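Local coordinates for glucose import ATP-binding protein GlcV (Sulfolobus solfataricus, PDB 1OXX), which hydrolyses ATP as the energy-coupling subunit of an ABC transporter that imports glucose into the cell, at residues A[219-222]-A[227-230]; A[261-266]-A[272-277]. The protein carries 1 engineered substitution. One frame throughout, in Å; residues are numbered along the deposited sequence.

The two contacts follow one another along the chain, contact 1 closing before contact 2 opens, with centres about 19 Å apart. Contact 1 belongs to the ABC-ATPase domain: it packs strand 218-223, an outermost strand of that domain's mixed sheet, against helix 225-230. Contact 2 lies in the C-terminal domain, whose function is unknown, and brings together side chains of the non-adjacent strands 261-263 and 271-276 of one antiparallel sheet. They meet where the domains approach each other: Tyr229 O of contact 1 accepts a probable hydrogen bond from Arg277 NH2 of contact 2, at 2.8 Å, and the tyrosine also makes a cation-pi pair with the arginine. Helix 225-230 is thus tied to the C-terminal domain.

Contact 1: A[219-222]-A[227-230]; sequences LVQV and DLYD
Gln221 and Leu228 run antiparallel, each side chain reaching past the other from its own backbone, and the flat carboxamide of Gln221 turns one face to the leucine. Leu228 CG sits over Gln221 CD at 3.8 Å, almost straight above the amide plane. Leu228 CD1 lies over the same face, toward NE2 and CG, 4.0 Å from Gln221 NE2 and as far from Gln221 CG. With CG anti to the backbone N (chi1 -173°) and chi2 also extended at 169°, the glutamine runs straight out from the strand toward the helix. The amide finds its polar partners just beyond the helix: OE1 accepts from Val233 N and NE2 donates to Asn231 O, a two-sided grip that fixes the rotation of the amide and holds that face toward the leucine. Leu228 CD1 also lies 4.1 Å from the backbone C of Val222. The contact closes the tight connection from strand 218-223 to helix 225-230, with one residue between them, and the buried Leu228 also touches Val213 on the adjoining strand 210-215. That strand pairs through its backbone with Val220 and Gln221, and helix 235-241 touches both of these residues through Val237.

Contact 2: A[261-266]-A[272-277]; sequences LRFPVS and AIIGIR
Phe263, Val265 and Ile274 form a buried apolar contact in the C-terminal domain, between the outermost strand 261-263 with the turn after it and strand 271-276 of the same antiparallel sheet. The strands are not neighbours, since 255-258 and 245-252 lie between them in the sheet order, and the segments meet through side chains alone. Ile274 carries the contact with two branches. Its CG2 methyl sits over one face of the Phe263 ring, 4.0 Å from the centroid and 8° off the ring normal, a well-centred CH-pi contact. The other branch starts with CG1 beside the backbone N (chi1 -69°), and chi2 of -73° then swings CD1 to the root of the ring, 4.0 Å from Phe263 CB. The same CD1 meets Val265 tip to tip, 3.7 Å from Val265 CG2. One isoleucine therefore caps one face of the ring with CG2 and reaches Val265 with CD1. Pro264 is the centre of an inverse gamma turn, marked by a weak Val265 N to Phe263 O hydrogen bond of 2.8 Å. Across the turn, the first side-chain bonds of both Phe263 and Val265 still point toward 272-277. An alanine at Ile274 removes both CG2 and CD1, which would probably leave this face of the Phe263 ring without its methyl cover and open a gap beside Val265. Within the sheet, Phe263 pairs through its backbone with Val256 and Ile274 with Leu247, while the side chain of Val256 touches both Val265 and Ile274. Val349 of strand 348-351 also meets Val265 and Ile274, and Val342 of strand 337-342, from the domain's other sheet, packs on Phe263 and Ile276.

Contact 1: A[219-222]-A[227-230]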
loop_
_atom_site.group_PDB
_atom_site.type_symbol
_atom_site.label_atom_id
_atom_site.label_comp_id
_atom_site.label_asym_id
_atom_site.label_seq_id
_atom_site.Cartn_x
_atom_site.Cartn_y
_atom_site.Cartn_z
ATOM N N LEU A 219 -14.367 -0.948 2.873
ATOM C CA LEU A 219 -13.338 -1.915 3.184
ATOM C C LEU A 219 -13.831 -3.254 2.656
ATOM O O LEU A 219 -14.803 -3.814 3.183
ATOM C CB LEU A 219 -13.164 -1.965 4.691
ATOM C CG LEU A 219 -11.987 -2.741 5.228
ATOM C CD1 LEU A 219 -10.706 -2.028 4.860
ATOM C CD2 LEU A 219 -12.137 -2.858 6.739
ATOM N N VAL A 220 -13.190 -3.751 1.600
ATOM C CA VAL A 220 -13.693 -4.925 0.893
ATOM C C VAL A 220 -12.987 -6.227 1.250
ATOM O O VAL A 220 -13.530 -7.309 1.007
ATOM C CB VAL A 220 -13.664 -4.710 -0.640
ATOM C CG1 VAL A 220 -14.593 -3.561 -1.065
ATOM C CG2 VAL A 220 -12.283 -4.456 -1.142
ATOM N N GLN A 221 -11.792 -6.134 1.836
ATOM C CA GLN A 221 -11.049 -7.311 2.272
ATOM C C GLN A 221 -9.989 -6.882 3.271
ATOM O O GLN A 221 -9.446 -5.770 3.191
ATOM C CB GLN A 221 -10.379 -8.019 1.081
ATOM C CG GLN A 221 -9.726 -9.349 1.448
ATOM C CD GLN A 221 -9.309 -10.167 0.240
ATOM O OE1 GLN A 221 -9.429 -9.716 -0.916
ATOM N NE2 GLN A 221 -8.807 -11.380 0.495
ATOM N N VAL A 222 -9.739 -7.737 4.250
ATOM C CA VAL A 222 -8.735 -7.493 5.250
ATOM C C VAL A 222 -7.986 -8.782 5.458
ATOM O O VAL A 222 -8.600 -9.835 5.603
ATOM C CB VAL A 222 -9.365 -7.114 6.606
ATOM C CG1 VAL A 222 -8.297 -7.127 7.721
ATOM C CG2 VAL A 222 -10.041 -5.795 6.497
ATOM N N ASP A 227 -2.036 -13.110 1.661
ATOM C CA ASP A 227 -3.357 -13.696 1.500
ATOM C C ASP A 227 -4.185 -12.880 0.513
ATOM O O ASP A 227 -4.898 -13.445 -0.318
ATOM C CB ASP A 227 -4.028 -13.849 2.867
ATOM C CG ASP A 227 -3.374 -14.939 3.701
ATOM O OD1 ASP A 227 -2.759 -15.853 3.103
ATOM O OD2 ASP A 227 -3.401 -14.961 4.951
ATOM N N LEU A 228 -4.086 -11.556 0.569
ATOM C CA LEU A 228 -4.743 -10.738 -0.440
ATOM C C LEU A 228 -4.127 -11.000 -1.801
ATOM O O LEU A 228 -4.830 -10.975 -2.817
ATOM C CB LEU A 228 -4.649 -9.239 -0.131
ATOM C CG LEU A 228 -5.804 -8.702 0.727
ATOM C CD1 LEU A 228 -5.779 -9.358 2.073
ATOM C CD2 LEU A 228 -5.742 -7.190 0.852
ATOM N N TYR A 229 -2.811 -11.213 -1.835
ATOM C CA TYR A 229 -2.112 -11.440 -3.093
ATOM C C TYR A 229 -2.551 -12.736 -3.786
ATOM O O TYR A 229 -2.812 -12.761 -4.998
ATOM C CB TYR A 229 -0.611 -11.505 -2.818
ATOM C CG TYR A 229 0.272 -11.364 -4.044
ATOM C CD1 TYR A 229 0.495 -10.136 -4.610
ATOM C CD2 TYR A 229 0.890 -12.461 -4.612
ATOM C CE1 TYR A 229 1.320 -9.992 -5.699
ATOM C CE2 TYR A 229 1.701 -12.330 -5.717
ATOM C CZ TYR A 229 1.911 -11.093 -6.255
ATOM O OH TYR A 229 2.732 -10.896 -7.343
ATOM N N ASP A 230 -2.630 -13.817 -3.018
ATOM C CA ASP A 230 -2.950 -15.117 -3.578
ATOM C C ASP A 230 -4.444 -15.433 -3.568
ATOM O O ASP A 230 -4.917 -16.191 -4.424
ATOM C CB ASP A 230 -2.201 -16.212 -2.824
ATOM C CG ASP A 230 -0.726 -16.225 -3.129
ATOM O OD1 ASP A 230 -0.306 -15.715 -4.201
ATOM O OD2 ASP A 230 0.091 -16.733 -2.325
#

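Contact 2: A[261-266]-A[272-277]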
loop_
_atom_site.group_PDB
_atom_site.type_symbol
_atom_site.label_atom_id
_atom_site.label_comp_id
_atom_site.label_asym_id
_atom_site.label_seq_id
_atom_site.Cartn_x
_atom_site.Cartn_y
_atom_site.Cartn_z
ATOM N N LEU A 261 -6.981 -19.966 -25.935
ATOM C CA LEU A 261 -6.642 -20.397 -24.597
ATOM C C LEU A 261 -7.860 -20.978 -23.900
ATOM O O LEU A 261 -9.003 -20.565 -24.144
ATOM C CB LEU A 261 -6.115 -19.225 -23.774
ATOM C CG LEU A 261 -4.859 -18.531 -24.277
ATOM C CD1 LEU A 261 -4.438 -17.486 -23.247
ATOM C CD2 LEU A 261 -3.736 -19.513 -24.520
ATOM N N ARG A 262 -7.603 -21.943 -23.023
ATOM C CA ARG A 262 -8.635 -22.565 -22.214
ATOM C C ARG A 262 -8.076 -22.842 -20.820
ATOM O O ARG A 262 -7.132 -23.631 -20.675
ATOM C CB ARG A 262 -9.145 -23.850 -22.854
ATOM C CG ARG A 262 -10.457 -24.326 -22.250
ATOM C CD ARG A 262 -11.143 -25.392 -23.082
ATOM N NE ARG A 262 -10.287 -26.559 -23.238
ATOM C CZ ARG A 262 -10.466 -27.495 -24.144
ATOM N NH1 ARG A 262 -11.477 -27.411 -25.004
ATOM N NH2 ARG A 262 -9.631 -28.522 -24.196
ATOM N N PHE A 263 -8.663 -22.200 -19.807
ATOM C CA PHE A 263 -8.226 -22.321 -18.416
ATOM C C PHE A 263 -9.112 -23.315 -17.707
ATOM O O PHE A 263 -10.326 -23.212 -17.784
ATOM C CB PHE A 263 -8.319 -20.961 -17.722
ATOM C CG PHE A 263 -7.341 -19.969 -18.244
ATOM C CD1 PHE A 263 -7.624 -19.239 -19.383
ATOM C CD2 PHE A 263 -6.128 -19.776 -17.610
ATOM C CE1 PHE A 263 -6.698 -18.326 -19.875
ATOM C CE2 PHE A 263 -5.214 -18.854 -18.099
ATOM C CZ PHE A 263 -5.510 -18.142 -19.241
ATOM N N PRO A 264 -8.502 -24.290 -17.037
ATOM C CA PRO A 264 -9.251 -25.386 -16.396
ATOM C C PRO A 264 -9.883 -25.041 -15.060
ATOM O O PRO A 264 -9.594 -25.629 -14.006
ATOM C CB PRO A 264 -8.183 -26.470 -16.236
ATOM C CG PRO A 264 -6.944 -25.736 -16.104
ATOM C CD PRO A 264 -7.048 -24.490 -16.943
ATOM N N VAL A 265 -10.782 -24.068 -15.114
ATOM C CA VAL A 265 -11.513 -23.597 -13.945
ATOM C C VAL A 265 -12.925 -23.271 -14.386
ATOM O O VAL A 265 -13.205 -23.196 -15.564
ATOM C CB VAL A 265 -10.854 -22.345 -13.305
ATOM C CG1 VAL A 265 -9.493 -22.704 -12.715
ATOM C CG2 VAL A 265 -10.747 -21.206 -14.311
ATOM N N SER A 266 -13.818 -23.086 -13.425
ATOM C CA SER A 266 -15.198 -22.759 -13.739
ATOM C C SER A 266 -15.821 -21.904 -12.632
ATOM O O SER A 266 -15.297 -21.802 -11.533
ATOM C CB SER A 266 -15.997 -24.055 -13.921
ATOM O OG SER A 266 -17.327 -23.807 -14.350
ATOM N N ALA A 272 -16.675 -15.516 -17.333
ATOM C CA ALA A 272 -15.796 -15.409 -16.175
ATOM C C ALA A 272 -14.647 -14.471 -16.427
ATOM O O ALA A 272 -14.226 -14.279 -17.558
ATOM C CB ALA A 272 -15.235 -16.770 -15.815
ATOM N N ILE A 273 -14.133 -13.908 -15.334
ATOM C CA ILE A 273 -12.926 -13.120 -15.372
ATOM C C ILE A 273 -11.809 -14.000 -14.833
ATOM O O ILE A 273 -11.942 -14.598 -13.764
ATOM C CB ILE A 273 -13.070 -11.877 -14.516
ATOM C CG1 ILE A 273 -14.195 -10.994 -15.066
ATOM C CG2 ILE A 273 -11.749 -11.122 -14.456
ATOM C CD1 ILE A 273 -14.575 -9.849 -14.158
ATOM N N ILE A 274 -10.738 -14.111 -15.598
ATOM C CA ILE A 274 -9.568 -14.858 -15.190
ATOM C C ILE A 274 -8.512 -13.848 -14.756
ATOM O O ILE A 274 -8.279 -12.861 -15.443
ATOM C CB ILE A 274 -9.031 -15.686 -16.391
ATOM C CG1 ILE A 274 -9.992 -16.811 -16.767
ATOM C CG2 ILE A 274 -7.638 -16.242 -16.101
ATOM C CD1 ILE A 274 -9.989 -17.933 -15.789
ATOM N N GLY A 275 -7.872 -14.130 -13.623
ATOM C CA GLY A 275 -6.732 -13.377 -13.152
ATOM C C GLY A 275 -5.523 -14.284 -13.117
ATOM O O GLY A 275 -5.556 -15.350 -12.497
ATOM N N ILE A 276 -4.457 -13.885 -13.809
ATOM C CA ILE A 276 -3.206 -14.652 -13.775
ATOM C C ILE A 276 -2.042 -13.666 -13.712
ATOM O O ILE A 276 -1.867 -12.797 -14.577
ATOM C CB ILE A 276 -3.102 -15.679 -14.963
ATOM C CG1 ILE A 276 -1.917 -16.639 -14.765
ATOM C CG2 ILE A 276 -3.042 -15.000 -16.323
ATOM C CD1 ILE A 276 -2.177 -17.757 -13.746
ATOM N N ARG A 277 -1.280 -13.754 -12.631
ATOM C CA ARG A 277 -0.164 -12.837 -12.453
ATOM C C ARG A 277 0.978 -13.168 -13.419
ATOM O O ARG A 277 1.159 -14.325 -13.817
ATOM C CB ARG A 277 0.298 -12.859 -11.003
ATOM C CG ARG A 277 -0.745 -12.359 -10.026
ATOM C CD ARG A 277 -0.153 -11.986 -8.653
ATOM N NE ARG A 277 -1.212 -11.741 -7.688
ATOM C CZ ARG A 277 -1.916 -10.618 -7.599
ATOM N NH1 ARG A 277 -1.644 -9.575 -8.380
ATOM N NH2 ARG A 277 -2.871 -10.513 -6.680
#